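Local coordinates for binding domain (Hc) of Paraclostridial Mosquitocidal Protein 1 (Paraclostridium bifermentans, PDB 6HOX) that targets host nerve cells as the receptor-binding part of a botulinum-like clostridial neurotoxin that acts specifically on Anopheles mosquitoes, at residues V75-S80 with I199-P204; F93-P98 with Q217-D222; P288-M293 with W410-S415. All blocks are in the same frame, centred on the assembly; numbering follows the deposited sequence.

Interaction 1 of 3, residues V75-S80 with I199-P204; sequences VQKNES and IDNNSP
Lys77 and Asn201 meet in an unusual way: one ammonium group takes both oxygens of a single asparagine. Lys77 NZ donates to Asn201 OD1 at 2.8 Å and also to the backbone, with Lys77 NZ and Asn201 O 2.9 Å apart. Asn201 heads an Asx turn on the surface of the concanavalin-like N-terminal receptor-binding half, its OD1 accepting from Ser203 N (3.0 Å). OD1 is therefore held by two donors, which approach from opposite faces of its amide plane. The lysine sits well above that plane, 60° out of it, and also stands above the plane of the backbone carbonyl, 54° out of it. The two side chains cross at about a right angle, the lysine chain bending at chi3 (-60°), the torsion that places CE. Lys77 CE passes beside Ser203 O at 3.3 Å. Asn201 ND2 donates to the backbone oxygens of Asn117 and Gln121, and these bonds, with the two donors to OD1, fix the rotation of the amide. Asn117 OD1 is a further acceptor for NZ. Asn201 N, by contrast, is buried by the contact without a partner. Ser203 OG is hydrogen-bonded to Asp119 OD1.

At the other end the proline ring packs against polar groups, and a water completes the contact. Pro204 and the exposed Gln76 run side by side in the same direction; Pro204 CB rests 3.2 Å from Val75 O and 3.5 Å from Gln76 NE2. The water accepts from Lys77 N at 2.8 Å, donates to Gln76 OE1, and makes a weak bond to Ser203 O.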
loop_
_atom_site.group_PDB
_atom_site.type_symbol
_atom_site.label_atom_id
_atom_site.label_comp_id
_atom_site.label_asym_id
_atom_site.label_seq_id
_atom_site.Cartn_x
_atom_site.Cartn_y
_atom_site.Cartn_z
ATOM N N VAL A 75 10.219 -7.609 -23.360
ATOM C CA VAL A 75 9.347 -8.698 -23.675
ATOM C C VAL A 75 8.969 -8.556 -25.145
ATOM O O VAL A 75 8.305 -7.584 -25.521
ATOM C CB VAL A 75 8.105 -8.677 -22.771
ATOM C CG1 VAL A 75 7.225 -9.897 -23.007
ATOM C CG2 VAL A 75 8.492 -8.542 -21.298
ATOM N N GLN A 76 9.423 -9.510 -25.964
ATOM C CA GLN A 76 8.982 -9.635 -27.342
ATOM C C GLN A 76 7.514 -10.058 -27.311
ATOM O O GLN A 76 7.138 -10.938 -26.549
ATOM C CB GLN A 76 9.821 -10.661 -28.119
ATOM C CG GLN A 76 11.289 -10.294 -28.280
ATOM C CD GLN A 76 11.507 -8.899 -28.816
ATOM O OE1 GLN A 76 10.950 -8.504 -29.846
ATOM N NE2 GLN A 76 12.325 -8.135 -28.107
ATOM N N LYS A 77 6.681 -9.402 -28.116
ATOM C CA LYS A 77 5.271 -9.765 -28.174
ATOM C C LYS A 77 5.159 -11.008 -29.058
ATOM O O LYS A 77 6.074 -11.317 -29.815
ATOM C CB LYS A 77 4.413 -8.596 -28.675
ATOM C CG LYS A 77 4.481 -7.341 -27.808
ATOM C CD LYS A 77 3.482 -6.268 -28.163
ATOM C CE LYS A 77 3.647 -5.784 -29.582
ATOM N NZ LYS A 77 2.885 -4.540 -29.820
ATOM N N ASN A 78 4.034 -11.712 -28.909
ATOM C CA ASN A 78 3.652 -12.875 -29.711
ATOM C C ASN A 78 2.156 -12.735 -30.023
ATOM O O ASN A 78 1.588 -11.651 -29.829
ATOM C CB ASN A 78 4.013 -14.177 -28.988
ATOM C CG ASN A 78 3.554 -14.180 -27.545
ATOM O OD1 ASN A 78 2.358 -14.120 -27.267
ATOM N ND2 ASN A 78 4.499 -14.231 -26.622
ATOM N N GLU A 79 1.521 -13.812 -30.498
ATOM C CA GLU A 79 0.140 -13.746 -30.965
ATOM C C GLU A 79 -0.818 -13.535 -29.789
ATOM O O GLU A 79 -1.807 -12.820 -29.914
ATOM C CB GLU A 79 -0.240 -15.026 -31.706
ATOM C CG GLU A 79 0.535 -15.225 -32.989
ATOM C CD GLU A 79 -0.169 -16.116 -33.995
ATOM O OE1 GLU A 79 -1.196 -16.733 -33.621
ATOM O OE2 GLU A 79 0.301 -16.186 -35.153
ATOM N N SER A 80 -0.520 -14.187 -28.662
ATOM C CA SER A 80 -1.351 -14.099 -27.466
ATOM C C SER A 80 -1.239 -12.696 -26.853
ATOM O O SER A 80 -2.251 -12.116 -26.470
ATOM C CB SER A 80 -0.999 -15.184 -26.483
ATOM O OG SER A 80 0.382 -15.140 -26.156
ATOM N N ILE A 199 -3.592 0.277 -32.551
ATOM C CA ILE A 199 -2.416 0.671 -31.781
ATOM C C ILE A 199 -1.370 -0.453 -31.813
ATOM O O ILE A 199 -0.330 -0.330 -31.186
ATOM C CB ILE A 199 -2.802 1.042 -30.338
ATOM C CG1 ILE A 199 -3.322 -0.149 -29.528
ATOM C CG2 ILE A 199 -3.778 2.200 -30.325
ATOM C CD1 ILE A 199 -3.236 0.073 -28.028
ATOM N N ASP A 200 -1.662 -1.543 -32.532
ATOM C CA ASP A 200 -0.738 -2.663 -32.653
ATOM C C ASP A 200 0.574 -2.177 -33.267
ATOM O O ASP A 200 0.604 -1.206 -34.047
ATOM C CB ASP A 200 -1.305 -3.800 -33.499
ATOM C CG ASP A 200 -1.995 -3.310 -34.759
ATOM O OD1 ASP A 200 -2.991 -2.545 -34.637
ATOM O OD2 ASP A 200 -1.521 -3.677 -35.852
ATOM N N ASN A 201 1.661 -2.864 -32.898
ATOM C CA ASN A 201 2.966 -2.578 -33.442
ATOM C C ASN A 201 3.807 -3.844 -33.272
ATOM O O ASN A 201 3.354 -4.811 -32.655
ATOM C CB ASN A 201 3.590 -1.331 -32.804
ATOM C CG ASN A 201 3.858 -1.499 -31.316
ATOM O OD1 ASN A 201 4.422 -2.501 -30.900
ATOM N ND2 ASN A 201 3.470 -0.535 -30.503
ATOM N N ASN A 202 5.021 -3.818 -33.826
ATOM C CA ASN A 202 5.925 -4.940 -33.759
ATOM C C ASN A 202 7.062 -4.682 -32.766
ATOM O O ASN A 202 8.033 -5.419 -32.785
ATOM C CB ASN A 202 6.522 -5.256 -35.135
ATOM C CG ASN A 202 5.482 -5.742 -36.122
ATOM O OD1 ASN A 202 5.317 -5.152 -37.187
ATOM N ND2 ASN A 202 4.755 -6.794 -35.769
ATOM N N SER A 203 6.963 -3.644 -31.928
ATOM C CA SER A 203 8.020 -3.339 -30.967
ATOM C C SER A 203 7.836 -4.196 -29.706
ATOM O O SER A 203 6.748 -4.701 -29.447
ATOM C CB SER A 203 8.043 -1.867 -30.663
ATOM O OG SER A 203 8.517 -1.115 -31.767
ATOM N N PRO A 204 8.883 -4.440 -28.882
ATOM C CA PRO A 204 8.685 -5.142 -27.611
ATOM C C PRO A 204 8.010 -4.250 -26.555
ATOM O O PRO A 204 7.931 -3.044 -26.742
ATOM C CB PRO A 204 10.108 -5.550 -27.224
ATOM C CG PRO A 204 10.973 -4.475 -27.843
ATOM C CD PRO A 204 10.293 -4.143 -29.153
HETATM O O HOH W 1 7.968 -7.500 -29.779
#

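Interaction 2 of 3, residues F93-P98 with Q217-D222; sequences FWIRVP and QFIRLD
Arg96 and Arg220 stack their guanidinium groups flat on one another, centres 3.9 Å apart and planes only 8° from parallel, although both are expected to be positively charged. The terminal nitrogens come close, Arg96 NH1 to Arg220 NH1 at 3.2 Å, with no bond between these two donors. The Arg96 chain is extended from CG to NE, whereas that of Arg220 turns at chi3 (-74°), which places NE; the two side chains run side by side in the same direction. Phe218 CE2 covers the other face of the Arg220 group. Asp441 forms a salt bridge with Arg220 NH2 and the carbonyl of Asn164 accepts from Arg96 NE, which probably eases the repulsion.

The tight part is an antiparallel ladder in which Trp94–Asp222 and Arg96–Arg220 are hydrogen-bonded pairs and Ile95–Leu221 between them is non-hydrogen-bonded. On the face carrying Ile95 and Leu221, Ile95 CG1 packs on Ile219 CG2 at 3.7 Å, and Phe93 CD2 touches Leu221 CD1. Backbone pairing stops beyond Arg96, yet Pro98 still packs closely: its CD lies 3.0 Å from Phe218 O, and its CG makes a CH-pi contact over the Phe218 ring, 4.0 Å from the centroid. The looser side is where two waters sit between polar groups, one bridging Arg96 O and Arg220 NE, the other Pro98 O and Gln217 NE2.

Buried throughout, this pairing joins central strands of the domain's antiparallel sheet: strand 167-174 continues it beyond 89-96 and strand 61-66 beyond 218-227, while strand 122-128 packs on Phe93 and Ile219.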
loop_
_atom_site.group_PDB
_atom_site.type_symbol
_atom_site.label_atom_id
_atom_site.label_comp_id
_atom_site.label_asym_id
_atom_site.label_seq_id
_atom_site.Cartn_x
_atom_site.Cartn_y
_atom_site.Cartn_z
ATOM N N PHE A 93 -1.606 -4.574 -12.501
ATOM C CA PHE A 93 -0.315 -4.671 -11.832
ATOM C C PHE A 93 -0.372 -4.026 -10.445
ATOM O O PHE A 93 -1.141 -3.044 -10.172
ATOM C CB PHE A 93 0.794 -4.010 -12.663
ATOM C CG PHE A 93 0.576 -2.559 -13.022
ATOM C CD1 PHE A 93 -0.150 -2.208 -14.150
ATOM C CD2 PHE A 93 1.129 -1.548 -12.261
ATOM C CE1 PHE A 93 -0.358 -0.882 -14.484
ATOM C CE2 PHE A 93 0.955 -0.221 -12.617
ATOM C CZ PHE A 93 0.197 0.111 -13.717
ATOM N N TRP A 94 0.476 -4.579 -9.569
ATOM C CA TRP A 94 0.811 -3.965 -8.303
ATOM C C TRP A 94 2.016 -3.061 -8.529
ATOM O O TRP A 94 2.987 -3.488 -9.166
ATOM C CB TRP A 94 1.119 -5.031 -7.257
ATOM C CG TRP A 94 -0.098 -5.675 -6.676
ATOM C CD1 TRP A 94 -0.609 -6.905 -6.971
ATOM C CD2 TRP A 94 -0.962 -5.109 -5.676
ATOM N NE1 TRP A 94 -1.719 -7.153 -6.210
ATOM C CE2 TRP A 94 -1.955 -6.074 -5.399
ATOM C CE3 TRP A 94 -0.977 -3.897 -4.969
ATOM C CZ2 TRP A 94 -2.970 -5.840 -4.473
ATOM C CZ3 TRP A 94 -1.969 -3.682 -4.034
ATOM C CH2 TRP A 94 -2.947 -4.644 -3.791
ATOM N N ILE A 95 1.940 -1.842 -7.992
ATOM C CA ILE A 95 3.005 -0.877 -8.080
ATOM C C ILE A 95 3.229 -0.239 -6.708
ATOM O O ILE A 95 2.283 0.027 -5.954
ATOM C CB ILE A 95 2.716 0.180 -9.166
ATOM C CG1 ILE A 95 4.014 0.867 -9.603
ATOM C CG2 ILE A 95 1.659 1.177 -8.724
ATOM C CD1 ILE A 95 3.832 1.846 -10.753
ATOM N N ARG A 96 4.501 -0.011 -6.390
ATOM C CA ARG A 96 4.885 0.766 -5.244
ATOM C C ARG A 96 5.876 1.827 -5.717
ATOM O O ARG A 96 6.998 1.494 -6.110
ATOM C CB ARG A 96 5.478 -0.130 -4.155
ATOM C CG ARG A 96 5.632 0.547 -2.800
ATOM C CD ARG A 96 6.232 -0.388 -1.775
ATOM N NE ARG A 96 6.495 0.252 -0.491
ATOM C CZ ARG A 96 7.125 -0.334 0.523
ATOM N NH1 ARG A 96 7.704 -1.509 0.354
ATOM N NH2 ARG A 96 7.199 0.261 1.700
ATOM N N VAL A 97 5.411 3.074 -5.723
ATOM C CA VAL A 97 6.155 4.236 -6.125
ATOM C C VAL A 97 6.565 5.028 -4.897
ATOM O O VAL A 97 5.711 5.324 -4.061
ATOM C CB VAL A 97 5.309 5.120 -7.050
ATOM C CG1 VAL A 97 6.062 6.367 -7.487
ATOM C CG2 VAL A 97 4.778 4.330 -8.242
ATOM N N PRO A 98 7.849 5.454 -4.771
ATOM C CA PRO A 98 8.305 6.179 -3.583
ATOM C C PRO A 98 7.458 7.429 -3.312
ATOM O O PRO A 98 6.942 8.046 -4.238
ATOM C CB PRO A 98 9.761 6.541 -3.915
ATOM C CG PRO A 98 10.173 5.424 -4.847
ATOM C CD PRO A 98 8.950 5.227 -5.724
ATOM N N GLN A 217 15.065 7.760 -8.332
ATOM C CA GLN A 217 13.772 7.097 -8.481
ATOM C C GLN A 217 13.976 5.600 -8.720
ATOM O O GLN A 217 14.918 5.161 -9.415
ATOM C CB GLN A 217 12.961 7.712 -9.621
ATOM C CG GLN A 217 11.522 7.223 -9.711
ATOM C CD GLN A 217 10.690 7.497 -8.481
ATOM O OE1 GLN A 217 11.032 7.087 -7.368
ATOM N NE2 GLN A 217 9.542 8.117 -8.682
ATOM N N PHE A 218 13.085 4.817 -8.111
ATOM C CA PHE A 218 13.029 3.383 -8.281
ATOM C C PHE A 218 11.579 2.950 -8.081
ATOM O O PHE A 218 10.826 3.573 -7.330
ATOM C CB PHE A 218 13.984 2.675 -7.314
ATOM C CG PHE A 218 13.594 2.745 -5.848
ATOM C CD1 PHE A 218 13.883 3.864 -5.084
ATOM C CD2 PHE A 218 12.931 1.691 -5.236
ATOM C CE1 PHE A 218 13.522 3.921 -3.741
ATOM C CE2 PHE A 218 12.591 1.735 -3.890
ATOM C CZ PHE A 218 12.875 2.861 -3.148
ATOM N N ILE A 219 11.187 1.875 -8.752
ATOM C CA ILE A 219 9.816 1.413 -8.676
ATOM C C ILE A 219 9.833 -0.072 -8.344
ATOM O O ILE A 219 10.694 -0.795 -8.813
ATOM C CB ILE A 219 9.085 1.680 -10.006
ATOM C CG1 ILE A 219 9.120 3.161 -10.391
ATOM C CG2 ILE A 219 7.672 1.132 -9.968
ATOM C CD1 ILE A 219 8.295 4.047 -9.509
ATOM N N ARG A 220 8.861 -0.512 -7.550
ATOM C CA ARG A 220 8.639 -1.926 -7.331
ATOM C C ARG A 220 7.333 -2.303 -8.030
ATOM O O ARG A 220 6.323 -1.583 -7.932
ATOM C CB ARG A 220 8.709 -2.230 -5.830
ATOM C CG ARG A 220 10.127 -2.112 -5.294
ATOM C CD ARG A 220 10.230 -1.937 -3.796
ATOM N NE ARG A 220 9.853 -0.611 -3.366
ATOM C CZ ARG A 220 9.964 -0.166 -2.117
ATOM N NH1 ARG A 220 10.482 -0.953 -1.184
ATOM N NH2 ARG A 220 9.575 1.064 -1.817
ATOM N N LEU A 221 7.378 -3.429 -8.746
ATOM C CA LEU A 221 6.335 -3.827 -9.699
ATOM C C LEU A 221 6.103 -5.338 -9.579
ATOM O O LEU A 221 7.062 -6.115 -9.590
ATOM C CB LEU A 221 6.821 -3.416 -11.094
ATOM C CG LEU A 221 5.809 -3.460 -12.238
ATOM C CD1 LEU A 221 4.741 -2.375 -12.086
ATOM C CD2 LEU A 221 6.531 -3.325 -13.574
ATOM N N ASP A 222 4.839 -5.752 -9.445
ATOM C CA ASP A 222 4.515 -7.150 -9.248
ATOM C C ASP A 222 3.190 -7.506 -9.939
ATOM O O ASP A 222 2.263 -6.715 -10.009
ATOM C CB ASP A 222 4.514 -7.511 -7.757
ATOM C CG ASP A 222 4.586 -9.017 -7.511
ATOM O OD1 ASP A 222 5.183 -9.717 -8.370
ATOM O OD2 ASP A 222 4.030 -9.486 -6.489
HETATM O O HOH W 2 9.463 1.666 -4.812
HETATM O O HOH W 3 7.996 9.450 -6.336
#

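Interaction 3 of 3, residues P288-M293 with W410-S415; sequences PYISRM and WYLYSS
Ile290 and Trp410 form the hydrogen-bonded pair of a short two-pair antiparallel ladder in the C-terminal, trefoil-type half of the binding domain. Ile290 N donates to Trp410 O at 2.7 Å, and Trp410 N returns a bond to Ile290 O at 2.8 Å. The next pair, Tyr289 with Tyr411, is non-hydrogen-bonded, and beyond it the strands diverge, the angle between their N-to-C directions being 136°, well short of antiparallel.

Aromatic contacts occupy both faces. Trp410 CG is anti to the carbonyl carbon (chi1 -57°); the indole lies beside residues 290-292, with Trp410 CE3 3.3 Å from Ile290 O. Ser291 O lies at the indole edge near its plane, 3.5 Å from Trp410 CZ3; it is buried there without a polar partner. On the other face, Tyr289 CB sits over the Tyr411 ring, whose hydroxyl is hydrogen-bonded to Lys280.

Apolar packing is made by Leu412: its CD1 meets Ile290 CG1 at 4.2 Å, the side chains crossing at about a right angle, and its CD2 touches Pro288 CG.

Strand 275-280 flanks 285-291 and strand 394-398 flanks 409-415, while Leu347 of strand 345-348 packs against Pro288 and Leu412.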
loop_
_atom_site.group_PDB
_atom_site.type_symbol
_atom_site.label_atom_id
_atom_site.label_comp_id
_atom_site.label_asym_id
_atom_site.label_seq_id
_atom_site.Cartn_x
_atom_site.Cartn_y
_atom_site.Cartn_z
ATOM N N PRO A 288 1.051 5.372 27.615
ATOM C CA PRO A 288 1.304 5.731 26.219
ATOM C C PRO A 288 0.244 6.750 25.782
ATOM O O PRO A 288 -0.890 6.702 26.248
ATOM C CB PRO A 288 1.204 4.379 25.504
ATOM C CG PRO A 288 0.155 3.634 26.311
ATOM C CD PRO A 288 0.384 4.069 27.750
ATOM N N TYR A 289 0.614 7.651 24.870
ATOM C CA TYR A 289 -0.338 8.597 24.293
ATOM C C TYR A 289 0.096 8.940 22.857
ATOM O O TYR A 289 1.257 8.759 22.493
ATOM C CB TYR A 289 -0.461 9.834 25.194
ATOM C CG TYR A 289 0.769 10.708 25.250
ATOM C CD1 TYR A 289 1.836 10.388 26.071
ATOM C CD2 TYR A 289 0.874 11.847 24.468
ATOM C CE1 TYR A 289 2.976 11.172 26.118
ATOM C CE2 TYR A 289 2.008 12.646 24.505
ATOM C CZ TYR A 289 3.062 12.306 25.332
ATOM O OH TYR A 289 4.182 13.094 25.371
ATOM N N ILE A 290 -0.856 9.400 22.034
ATOM C CA ILE A 290 -0.523 9.953 20.720
ATOM C C ILE A 290 -0.339 11.463 20.896
ATOM O O ILE A 290 -1.216 12.151 21.400
ATOM C CB ILE A 290 -1.582 9.626 19.648
ATOM C CG1 ILE A 290 -1.869 8.127 19.549
ATOM C CG2 ILE A 290 -1.153 10.166 18.289
ATOM C CD1 ILE A 290 -0.755 7.349 18.888
ATOM N N SER A 291 0.832 11.953 20.492
ATOM C CA SER A 291 1.150 13.353 20.569
ATOM C C SER A 291 0.518 14.088 19.386
ATOM O O SER A 291 -0.014 13.459 18.477
ATOM C CB SER A 291 2.633 13.542 20.612
ATOM O OG SER A 291 2.959 14.840 21.067
ATOM N N ARG A 292 0.613 15.420 19.395
ATOM C CA ARG A 292 0.038 16.239 18.329
ATOM C C ARG A 292 0.703 15.882 16.990
ATOM O O ARG A 292 1.858 15.455 16.936
ATOM C CB ARG A 292 0.139 17.733 18.668
ATOM C CG ARG A 292 1.551 18.248 18.921
ATOM C CD ARG A 292 1.602 19.764 19.075
ATOM N NE ARG A 292 1.261 20.254 20.417
ATOM C CZ ARG A 292 0.209 21.024 20.711
ATOM N NH1 ARG A 292 -0.666 21.342 19.771
ATOM N NH2 ARG A 292 0.037 21.476 21.941
ATOM N N MET A 293 -0.065 16.067 15.913
ATOM C CA MET A 293 0.335 15.807 14.534
ATOM C C MET A 293 1.614 16.597 14.213
ATOM O O MET A 293 1.666 17.800 14.416
ATOM C CB MET A 293 -0.800 16.242 13.600
ATOM C CG MET A 293 -0.509 16.070 12.110
ATOM S SD MET A 293 -1.293 14.607 11.400
ATOM C CE MET A 293 -3.023 15.056 11.528
ATOM N N TRP A 410 -3.356 12.475 23.140
ATOM C CA TRP A 410 -4.536 11.664 23.378
ATOM C C TRP A 410 -4.080 10.331 23.958
ATOM O O TRP A 410 -3.222 9.666 23.368
ATOM C CB TRP A 410 -5.350 11.485 22.092
ATOM C CG TRP A 410 -5.768 12.784 21.481
ATOM C CD1 TRP A 410 -6.894 13.499 21.760
ATOM C CD2 TRP A 410 -5.025 13.562 20.524
ATOM N NE1 TRP A 410 -6.914 14.658 21.033
ATOM C CE2 TRP A 410 -5.787 14.721 20.257
ATOM C CE3 TRP A 410 -3.804 13.390 19.860
ATOM C CZ2 TRP A 410 -5.367 15.698 19.352
ATOM C CZ3 TRP A 410 -3.389 14.354 18.965
ATOM C CH2 TRP A 410 -4.160 15.495 18.720
ATOM N N TYR A 411 -4.619 9.994 25.135
ATOM C CA TYR A 411 -4.283 8.741 25.824
ATOM C C TYR A 411 -4.964 7.581 25.100
ATOM O O TYR A 411 -5.993 7.773 24.442
ATOM C CB TYR A 411 -4.662 8.815 27.305
ATOM C CG TYR A 411 -3.745 9.728 28.079
ATOM C CD1 TYR A 411 -2.514 9.273 28.529
ATOM C CD2 TYR A 411 -4.071 11.058 28.303
ATOM C CE1 TYR A 411 -1.650 10.103 29.221
ATOM C CE2 TYR A 411 -3.211 11.904 28.987
ATOM C CZ TYR A 411 -1.995 11.424 29.448
ATOM O OH TYR A 411 -1.123 12.240 30.110
ATOM N N LEU A 412 -4.358 6.402 25.208
ATOM C CA LEU A 412 -4.958 5.186 24.654
ATOM C C LEU A 412 -5.930 4.621 25.701
ATOM O O LEU A 412 -5.650 4.703 26.905
ATOM C CB LEU A 412 -3.859 4.175 24.311
ATOM C CG LEU A 412 -3.140 4.355 22.975
ATOM C CD1 LEU A 412 -2.469 5.708 22.890
ATOM C CD2 LEU A 412 -2.110 3.251 22.785
ATOM N N TYR A 413 -7.068 4.078 25.246
ATOM C CA TYR A 413 -8.037 3.470 26.162
ATOM C C TYR A 413 -8.805 2.328 25.482
ATOM O O TYR A 413 -8.879 2.225 24.235
ATOM C CB TYR A 413 -8.954 4.545 26.761
ATOM C CG TYR A 413 -10.144 4.928 25.925
ATOM C CD1 TYR A 413 -9.989 5.690 24.771
ATOM C CD2 TYR A 413 -11.427 4.539 26.280
ATOM C CE1 TYR A 413 -11.072 6.021 23.971
ATOM C CE2 TYR A 413 -12.523 4.872 25.497
ATOM C CZ TYR A 413 -12.342 5.621 24.344
ATOM O OH TYR A 413 -13.409 5.987 23.576
ATOM N N SER A 414 -9.365 1.450 26.324
ATOM C CA SER A 414 -10.237 0.364 25.894
ATOM C C SER A 414 -11.698 0.831 25.856
ATOM O O SER A 414 -12.305 0.984 26.905
ATOM C CB SER A 414 -10.080 -0.818 26.786
ATOM O OG SER A 414 -10.999 -1.823 26.413
ATOM N N SER A 415 -12.255 1.023 24.650
ATOM C CA SER A 415 -13.635 1.526 24.472
ATOM C C SER A 415 -14.623 0.359 24.385
ATOM O O SER A 415 -14.678 -0.344 23.376
ATOM C CB SER A 415 -13.794 2.417 23.254
ATOM O OG SER A 415 -15.177 2.751 23.051
#

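Interactions 1 and 2 belong to the N-terminal, concanavalin-like half, and their segments alternate along the chain; interaction 3 follows both, in the trefoil half, its centre about 56 Å from that of interaction 1. No two touch or join the same pair of elements. Interaction 1, at the surface, joins two loops mainly through a lysine, an asparagine and water. Interaction 2, between strands 89-96 and 218-227, is wholly buried: strand pairing, aliphatic packing and a charged stack whose repulsion is probably eased by acidic and carbonyl partners elsewhere. Interaction 3, partly buried, pairs strands 285-291 and 409-415 over a shorter ladder, where tyrosine and tryptophan side chains take the place of the charged stack.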